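Local coordinates for protein HpcE (Thermus thermophilus, PDB 1WZO) that probably isomerises 2-hydroxyhepta-2,4-diene-1,7-dioate, as a member of the fumarylacetoacetate hydrolase family, at residues V227-L230 / G236-E239. Numbering follows the deposited sequence.
Sequences VMRL and GALE
Leu230 and Leu238 form the hydrogen-bonded pair of two antiparallel strands: Leu230 N reaches Leu238 O at 2.8 Å, and Leu238 N returns a bond of 2.8 Å to Leu230 O. Both acceptor oxygens also take a CA-H...O contact, Leu238 O from Arg229 CA and Leu230 O from Ala237 CA; next to them Glu239 CA comes 3.0 Å from Met228 O, beside the non-hydrogen-bonded pair Arg229-Glu239. On the face carrying that pair, Glu239 does most of the side-chain work. With CG anti to its backbone N (chi1 174°) the chain runs out extended, and CG packs 3.7 Å from Val227 CG1. Arg229 meets Ala237 through aliphatic carbon, CG to CB 4.1 Å. Its guanidinium does not pair with Glu239: NH1 stays 5.1 Å from Glu239 OE1, while Glu231 takes Arg229 NE and Lys82 takes Glu239 OE2. Cutting Glu239 back to alanine removes the carboxylate, and Lys82 would probably be left without its salt-bridge mate here, while Val227 CG1 would lose the carbons that pack on it. Leu230 and Leu238 turn to the other face, Leu230 against Val98 and Ile125, Leu238 against Pro153 and Pro156. This is a beta hairpin, strands 227-232 and 237-244, flanked by strands 170-175 and 85-87 in a mixed sheet of the fumarylacetoacetate hydrolase C-terminal family fold.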
loop_
_atom_site.group_PDB
_atom_site.type_symbol
_atom_site.label_atom_id
_atom_site.label_comp_id
_atom_site.label_asym_id
_atom_site.label_seq_id
_atom_site.Cartn_x
_atom_site.Cartn_y
_atom_site.Cartn_z
ATOM N N VAL B 227 6.985 30.079 14.604
ATOM C CA VAL B 227 7.705 28.823 14.468
ATOM C C VAL B 227 7.394 28.024 15.726
ATOM O O VAL B 227 7.786 28.403 16.832
ATOM C CB VAL B 227 9.231 29.046 14.352
ATOM C CG1 VAL B 227 9.952 27.707 14.288
ATOM C CG2 VAL B 227 9.538 29.862 13.102
ATOM N N MET B 228 6.662 26.929 15.560
ATOM C CA MET B 228 6.289 26.100 16.694
ATOM C C MET B 228 7.295 24.986 16.926
ATOM O O MET B 228 7.685 24.279 15.992
ATOM C CB MET B 228 4.900 25.493 16.464
ATOM C CG MET B 228 3.807 26.522 16.228
ATOM S SD MET B 228 2.233 25.759 15.757
ATOM C CE MET B 228 2.680 25.097 14.161
ATOM N N ARG B 229 7.732 24.846 18.175
ATOM C CA ARG B 229 8.667 23.790 18.531
ATOM C C ARG B 229 8.108 23.064 19.743
ATOM O O ARG B 229 8.068 23.606 20.851
ATOM C CB ARG B 229 10.054 24.349 18.858
ATOM C CG ARG B 229 11.114 23.265 19.000
ATOM C CD ARG B 229 12.454 23.851 19.400
ATOM N NE ARG B 229 12.444 24.342 20.774
ATOM C CZ ARG B 229 13.061 25.449 21.176
ATOM N NH1 ARG B 229 13.734 26.189 20.305
ATOM N NH2 ARG B 229 13.014 25.811 22.453
ATOM N N LEU B 230 7.663 21.835 19.518
ATOM C CA LEU B 230 7.099 21.023 20.578
ATOM C C LEU B 230 8.117 19.991 21.033
ATOM O O LEU B 230 8.818 19.390 20.219
ATOM C CB LEU B 230 5.821 20.329 20.087
ATOM C CG LEU B 230 4.530 21.154 20.135
ATOM C CD1 LEU B 230 4.735 22.511 19.476
ATOM C CD2 LEU B 230 3.413 20.373 19.445
ATOM N N GLY B 236 12.701 14.123 21.596
ATOM C CA GLY B 236 13.256 15.132 20.712
ATOM C C GLY B 236 12.411 16.386 20.594
ATOM O O GLY B 236 11.654 16.730 21.504
ATOM N N ALA B 237 12.535 17.072 19.461
ATOM C CA ALA B 237 11.791 18.300 19.230
ATOM C C ALA B 237 11.205 18.341 17.818
ATOM O O ALA B 237 11.906 18.094 16.831
ATOM C CB ALA B 237 12.699 19.517 19.463
ATOM N N LEU B 238 9.913 18.647 17.742
ATOM C CA LEU B 238 9.189 18.732 16.475
ATOM C C LEU B 238 8.965 20.211 16.201
ATOM O O LEU B 238 8.278 20.892 16.959
ATOM C CB LEU B 238 7.845 18.005 16.595
ATOM C CG LEU B 238 6.853 18.039 15.425
ATOM C CD1 LEU B 238 7.439 17.330 14.209
ATOM C CD2 LEU B 238 5.552 17.350 15.868
ATOM N N GLU B 239 9.541 20.701 15.110
ATOM C CA GLU B 239 9.435 22.110 14.771
ATOM C C GLU B 239 8.769 22.408 13.432
ATOM O O GLU B 239 9.126 21.828 12.401
ATOM C CB GLU B 239 10.828 22.732 14.800
ATOM C CG GLU B 239 10.884 24.167 14.329
ATOM C CD GLU B 239 12.294 24.708 14.345
ATOM O OE1 GLU B 239 12.770 25.086 15.435
ATOM O OE2 GLU B 239 12.927 24.740 13.270
#